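Local coordinates for putative uncharacterized protein PH0242 (Pyrococcus horikoshii, PDB 3VU1) that is the C-terminal globular domain of an archaeal oligosaccharyltransferase, AglB, and holds a bound calcium ion, at residues A[287-292]-A[317-322]; A[253-258]-A[281-286]. All blocks are in the same frame, centred on the assembly; numbering follows the deposited sequence.

Contact 1: A[287-292]-A[317-322]; sequences GRDIKN and MNHLEE. With CA (calcium ion), chain C.
M317 pairs with I290 as an antiparallel hydrogen-bonded couple: M317 N donates to I290 O at 3.0 Å and almost straight (166°), while the return bond from I290 N to M317 O is longer and more bent. The two side chains lie side by side and point the same way, with I290 CD1 4.0 Å from M317 CB; branched I290 and the unbranched, pliable M317 both suit this buried position, where I283 of strand 275-285 touches both. N318 then leads the chain away from the pairing. Its OD1 takes L320 N at 2.7 Å, an Asx turn that opens the type I beta turn N318 to E321, and a short amide side chain is well made for reaching back to its own backbone. This two-strand ladder running into a tight turn carries part of a calcium site within the Peripheral 1 family region. H319 does most of the touching. Its backbone N is gripped by D289 OD1 at 2.8 Å, and the carboxylate end also lies near the CD2 edge of the imidazole, the two planes 42° apart. Chi1 of 73° sets CG between the backbone N and the carbonyl carbon; G287 CA stands over one ring face, 4.0 Å from the centroid, and R288 N meets the same face nearer the rim. At the backbone angles of G287 a side chain would jam against the preceding carbonyl oxygen. H319 O binds the calcium ion at 2.4 Å. OE1 of E322, a carboxylate being a natural calcium ligand, reaches it at 2.9 Å, with E76 and A285 O as further ligands.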
loop_
_atom_site.group_PDB
_atom_site.type_symbol
_atom_site.label_atom_id
_atom_site.label_comp_id
_atom_site.label_asym_id
_atom_site.label_seq_id
_atom_site.Cartn_x
_atom_site.Cartn_y
_atom_site.Cartn_z
ATOM N N GLY A 287 5.943 5.967 -2.207
ATOM C CA GLY A 287 5.598 6.984 -1.228
ATOM C C GLY A 287 6.737 7.776 -0.615
ATOM O O GLY A 287 6.514 8.897 -0.167
ATOM N N ARG A 288 7.938 7.208 -0.545
ATOM C CA ARG A 288 9.103 7.985 -0.110
ATOM C C ARG A 288 10.354 7.776 -0.970
ATOM O O ARG A 288 10.563 6.704 -1.550
ATOM C CB ARG A 288 9.407 7.790 1.386
ATOM C CG ARG A 288 9.928 6.427 1.764
ATOM C CD ARG A 288 10.469 6.373 3.190
ATOM N NE ARG A 288 9.536 7.010 4.117
ATOM C CZ ARG A 288 9.845 7.485 5.327
ATOM N NH1 ARG A 288 11.083 7.384 5.806
ATOM N NH2 ARG A 288 8.903 8.066 6.056
ATOM N N ASP A 289 11.192 8.807 -1.042
ATOM C CA ASP A 289 12.441 8.726 -1.798
ATOM C C ASP A 289 13.453 7.738 -1.229
ATOM O O ASP A 289 13.461 7.462 -0.014
ATOM C CB ASP A 289 13.086 10.111 -1.889
ATOM C CG ASP A 289 12.230 11.103 -2.652
ATOM O OD1 ASP A 289 11.486 10.731 -3.595
ATOM O OD2 ASP A 289 12.305 12.279 -2.293
ATOM N N ILE A 290 14.315 7.218 -2.106
ATOM C CA ILE A 290 15.576 6.591 -1.665
ATOM C C ILE A 290 16.595 7.722 -1.428
ATOM O O ILE A 290 16.731 8.585 -2.292
ATOM C CB ILE A 290 16.089 5.604 -2.727
ATOM C CG1 ILE A 290 15.045 4.502 -2.940
ATOM C CG2 ILE A 290 17.412 4.991 -2.301
ATOM C CD1 ILE A 290 15.113 3.816 -4.282
ATOM N N LYS A 291 17.254 7.745 -0.264
ATOM C CA LYS A 291 18.290 8.749 0.092
ATOM C C LYS A 291 19.444 8.071 0.789
ATOM O O LYS A 291 19.236 7.394 1.809
ATOM C CB LYS A 291 17.789 9.797 1.093
ATOM C CG LYS A 291 16.795 10.802 0.551
ATOM C CD LYS A 291 16.339 11.816 1.592
ATOM C CE LYS A 291 15.303 11.231 2.536
ATOM N NZ LYS A 291 14.508 12.307 3.191
ATOM N N ASN A 292 20.659 8.274 0.271
ATOM C CA ASN A 292 21.874 7.835 0.973
ATOM C C ASN A 292 21.742 6.406 1.341
ATOM O O ASN A 292 21.852 6.069 2.503
ATOM C CB ASN A 292 22.114 8.651 2.265
ATOM C CG ASN A 292 22.153 10.149 2.013
ATOM O OD1 ASN A 292 22.804 10.633 1.088
ATOM N ND2 ASN A 292 21.418 10.882 2.809
ATOM N N MET A 317 17.145 8.729 -5.249
ATOM C CA MET A 317 16.169 8.440 -6.295
ATOM C C MET A 317 14.791 9.035 -5.938
ATOM O O MET A 317 14.277 8.801 -4.858
ATOM C CB MET A 317 16.089 6.929 -6.539
ATOM C CG MET A 317 15.224 6.546 -7.731
ATOM S SD MET A 317 15.174 4.778 -8.153
ATOM C CE MET A 317 16.919 4.443 -8.374
ATOM N N ASN A 318 14.211 9.822 -6.836
ATOM C CA ASN A 318 12.836 10.301 -6.670
ATOM C C ASN A 318 11.793 9.188 -6.806
ATOM O O ASN A 318 11.790 8.457 -7.806
ATOM C CB ASN A 318 12.519 11.376 -7.700
ATOM C CG ASN A 318 11.212 12.091 -7.400
ATOM O OD1 ASN A 318 10.127 11.589 -7.669
ATOM N ND2 ASN A 318 11.317 13.268 -6.823
ATOM N N HIS A 319 10.874 9.093 -5.843
ATOM C CA HIS A 319 9.943 7.971 -5.815
ATOM C C HIS A 319 8.884 8.060 -6.847
ATOM O O HIS A 319 8.153 7.105 -7.060
ATOM C CB HIS A 319 9.356 7.760 -4.428
ATOM C CG HIS A 319 8.335 8.797 -4.021
ATOM N ND1 HIS A 319 7.018 8.692 -4.325
ATOM C CD2 HIS A 319 8.472 9.966 -3.285
ATOM C CE1 HIS A 319 6.359 9.745 -3.824
ATOM N NE2 HIS A 319 7.243 10.520 -3.180
ATOM N N LEU A 320 8.793 9.201 -7.511
ATOM C CA LEU A 320 7.875 9.380 -8.654
ATOM C C LEU A 320 8.556 9.248 -10.013
ATOM O O LEU A 320 7.885 9.265 -11.039
ATOM C CB LEU A 320 7.168 10.729 -8.583
ATOM C CG LEU A 320 6.373 10.935 -7.301
ATOM C CD1 LEU A 320 5.987 12.403 -7.126
ATOM C CD2 LEU A 320 5.168 9.992 -7.292
ATOM N N GLU A 321 9.882 9.115 -10.010
ATOM C CA GLU A 321 10.669 9.059 -11.242
ATOM C C GLU A 321 11.890 8.158 -11.080
ATOM O O GLU A 321 13.042 8.571 -11.220
ATOM C CB GLU A 321 11.062 10.462 -11.692
ATOM C CG GLU A 321 9.964 11.171 -12.473
ATOM C CD GLU A 321 10.332 12.592 -12.874
ATOM O OE1 GLU A 321 9.728 13.095 -13.853
ATOM O OE2 GLU A 321 11.209 13.210 -12.216
ATOM N N GLU A 322 11.611 6.904 -10.781
ATOM C CA GLU A 322 12.664 5.977 -10.456
ATOM C C GLU A 322 13.283 5.470 -11.751
ATOM O O GLU A 322 12.641 5.479 -12.790
ATOM C CB GLU A 322 12.121 4.860 -9.550
ATOM C CG GLU A 322 10.758 4.378 -9.980
ATOM C CD GLU A 322 9.599 4.809 -9.084
ATOM O OE1 GLU A 322 9.598 4.447 -7.886
ATOM O OE2 GLU A 322 8.633 5.435 -9.605
HETATM CA CA CA C . 6.920 5.038 -6.978
#

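Contact 2: A[253-258]-A[281-286]; sequences FAIYKI and LYISAF. With CA (calcium ion), chain C.
Strands 253-258 and 281-285 run antiparallel, their axes 4.5 Å apart at closest approach and their directions 138° apart, with A254 and S284 exchanging two backbone bonds as a hydrogen-bonded pair. Farther along, Y282 faces two residues at once: its O accepts from Y256 N at 2.9 Å and its N donates to K257 O at 3.0 Å. The extra residue puts Y256 out of the regular pattern. The CG of Y256 lies between the backbone N and the carbonyl carbon (chi1 65°), and its ring, beside S284 CB, takes Y282 CB over one face, 3.8 Å from the centroid. The Y282 ring in turn presents an edge to that ring in an offset edge-to-face pair, planes 69° apart. K257 lies alongside Y282 with CD over the centre of the phenol, 3.9 Å from the centroid, so the methylenes of a long side chain do the packing. Both hydroxyls are bonded beyond the contact, Y256 to E227 and Y282 to E259. On the other face, I255 CG1 meets I283 CG1 at 4.1 Å and A285 CB touches the F253 ring at its edge; branched and aromatic apolar groups, beside a small alanine, suit a face buried against strands 464-487 and 336-356, whereas helix 228-235 lies over A254 and S284. The arrangement fits a classic beta bulge, Y256 and K257 opposite Y282, in an antiparallel sheet whose strand 275-285 ends at the calcium ligand A285.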
loop_
_atom_site.group_PDB
_atom_site.type_symbol
_atom_site.label_atom_id
_atom_site.label_comp_id
_atom_site.label_asym_id
_atom_site.label_seq_id
_atom_site.Cartn_x
_atom_site.Cartn_y
_atom_site.Cartn_z
ATOM N N PHE A 253 10.499 -0.124 -0.615
ATOM C CA PHE A 253 11.503 -0.166 -1.702
ATOM C C PHE A 253 11.654 -1.573 -2.275
ATOM O O PHE A 253 12.131 -2.484 -1.623
ATOM C CB PHE A 253 12.850 0.392 -1.226
ATOM C CG PHE A 253 12.711 1.693 -0.517
ATOM C CD1 PHE A 253 12.878 1.769 0.872
ATOM C CD2 PHE A 253 12.341 2.843 -1.219
ATOM C CE1 PHE A 253 12.720 2.985 1.539
ATOM C CE2 PHE A 253 12.161 4.045 -0.554
ATOM C CZ PHE A 253 12.350 4.114 0.830
ATOM N N ALA A 254 11.225 -1.738 -3.507
ATOM C CA ALA A 254 11.166 -3.063 -4.080
ATOM C C ALA A 254 11.698 -3.099 -5.516
ATOM O O ALA A 254 11.789 -2.058 -6.210
ATOM C CB ALA A 254 9.745 -3.579 -4.040
ATOM N N ILE A 255 12.039 -4.314 -5.941
ATOM C CA ILE A 255 12.491 -4.568 -7.291
ATOM C C ILE A 255 11.375 -5.325 -7.990
ATOM O O ILE A 255 10.965 -6.389 -7.530
ATOM C CB ILE A 255 13.798 -5.394 -7.289
ATOM C CG1 ILE A 255 14.936 -4.529 -6.771
ATOM C CG2 ILE A 255 14.066 -5.960 -8.679
ATOM C CD1 ILE A 255 16.212 -5.274 -6.460
ATOM N N TYR A 256 10.891 -4.775 -9.098
ATOM C CA TYR A 256 9.821 -5.426 -9.818
ATOM C C TYR A 256 10.233 -6.267 -11.020
ATOM O O TYR A 256 9.380 -6.915 -11.620
ATOM C CB TYR A 256 8.734 -4.426 -10.219
ATOM C CG TYR A 256 9.111 -3.338 -11.193
ATOM C CD1 TYR A 256 8.748 -3.428 -12.537
ATOM C CD2 TYR A 256 9.800 -2.197 -10.774
ATOM C CE1 TYR A 256 9.063 -2.417 -13.434
ATOM C CE2 TYR A 256 10.124 -1.179 -11.664
ATOM C CZ TYR A 256 9.735 -1.293 -12.983
ATOM O OH TYR A 256 10.046 -0.305 -13.869
ATOM N N LYS A 257 11.516 -6.254 -11.370
ATOM C CA LYS A 257 12.019 -6.908 -12.590
ATOM C C LYS A 257 13.523 -6.903 -12.461
ATOM O O LYS A 257 14.110 -5.877 -12.080
ATOM C CB LYS A 257 11.593 -6.106 -13.814
ATOM C CG LYS A 257 11.832 -6.724 -15.185
ATOM C CD LYS A 257 11.556 -5.643 -16.228
ATOM C CE LYS A 257 11.439 -6.161 -17.648
ATOM N NZ LYS A 257 10.026 -6.376 -18.070
ATOM N N ILE A 258 14.138 -8.057 -12.683
ATOM C CA ILE A 258 15.592 -8.172 -12.739
ATOM C C ILE A 258 15.986 -8.668 -14.144
ATOM O O ILE A 258 15.328 -9.584 -14.699
ATOM C CB ILE A 258 16.106 -9.205 -11.744
ATOM C CG1 ILE A 258 15.662 -8.864 -10.326
ATOM C CG2 ILE A 258 17.624 -9.349 -11.853
ATOM C CD1 ILE A 258 16.313 -9.739 -9.262
ATOM N N LEU A 281 18.545 -3.929 -12.077
ATOM C CA LEU A 281 17.434 -3.914 -11.113
ATOM C C LEU A 281 16.431 -2.769 -11.352
ATOM O O LEU A 281 16.782 -1.572 -11.337
ATOM C CB LEU A 281 18.007 -3.866 -9.705
ATOM C CG LEU A 281 19.241 -4.776 -9.568
ATOM C CD1 LEU A 281 19.876 -4.620 -8.200
ATOM C CD2 LEU A 281 18.923 -6.246 -9.820
ATOM N N TYR A 282 15.187 -3.134 -11.606
ATOM C CA TYR A 282 14.131 -2.146 -11.834
ATOM C C TYR A 282 13.436 -1.884 -10.507
ATOM O O TYR A 282 12.794 -2.765 -9.941
ATOM C CB TYR A 282 13.127 -2.647 -12.855
ATOM C CG TYR A 282 13.652 -2.714 -14.260
ATOM C CD1 TYR A 282 14.545 -3.730 -14.644
ATOM C CD2 TYR A 282 13.247 -1.780 -15.228
ATOM C CE1 TYR A 282 15.024 -3.805 -15.941
ATOM C CE2 TYR A 282 13.722 -1.848 -16.536
ATOM C CZ TYR A 282 14.608 -2.860 -16.882
ATOM O OH TYR A 282 15.083 -2.955 -18.162
ATOM N N ILE A 283 13.582 -0.666 -10.014
ATOM C CA ILE A 283 13.199 -0.337 -8.652
ATOM C C ILE A 283 11.873 0.410 -8.594
ATOM O O ILE A 283 11.628 1.350 -9.360
ATOM C CB ILE A 283 14.322 0.451 -7.966
ATOM C CG1 ILE A 283 15.473 -0.529 -7.690
ATOM C CG2 ILE A 283 13.810 1.145 -6.709
ATOM C CD1 ILE A 283 16.707 0.051 -7.023
ATOM N N SER A 284 11.007 -0.037 -7.699
ATOM C CA SER A 284 9.804 0.710 -7.379
ATOM C C SER A 284 9.892 1.272 -5.962
ATOM O O SER A 284 9.995 0.514 -5.005
ATOM C CB SER A 284 8.589 -0.183 -7.543
ATOM O OG SER A 284 7.460 0.457 -7.015
ATOM N N ALA A 285 9.918 2.597 -5.834
ATOM C CA ALA A 285 9.912 3.246 -4.513
ATOM C C ALA A 285 8.539 3.847 -4.237
ATOM O O ALA A 285 8.058 4.727 -4.986
ATOM C CB ALA A 285 11.002 4.305 -4.403
ATOM N N PHE A 286 7.906 3.367 -3.171
ATOM C CA PHE A 286 6.511 3.699 -2.919
ATOM C C PHE A 286 6.250 4.745 -1.809
ATOM O O PHE A 286 6.284 4.445 -0.607
ATOM C CB PHE A 286 5.686 2.426 -2.638
ATOM C CG PHE A 286 4.207 2.671 -2.696
ATOM C CD1 PHE A 286 3.521 2.555 -3.904
ATOM C CD2 PHE A 286 3.513 3.091 -1.552
ATOM C CE1 PHE A 286 2.164 2.803 -3.960
ATOM C CE2 PHE A 286 2.165 3.356 -1.610
ATOM C CZ PHE A 286 1.489 3.209 -2.815
HETATM CA CA CA C . 6.920 5.038 -6.978
#

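In the fold
Contacts 1 and 2, their centres about 11 Å apart, both lie in the Peripheral 1 family region. They follow in series: contact 2 joins neighbouring strands 253-262 and 275-285 of a four-stranded antiparallel sheet, and the chain leaves the latter directly into 287-292, where contact 1 begins. Past the hairpin of strands 293-301 and 304-314 the chain returns to its base, where 317-322 lies beside 287-292 before leading into strand 325-331, the other neighbour of 275-285. The contacts meet at the calcium ion, contact 2 giving one ligand and contact 1 two. A probable hydrogen bond between E322 OE1 and A285 N, 2.8 Å, adds a direct link; separately, the ion joins the sheet's end, the returning loop and E76.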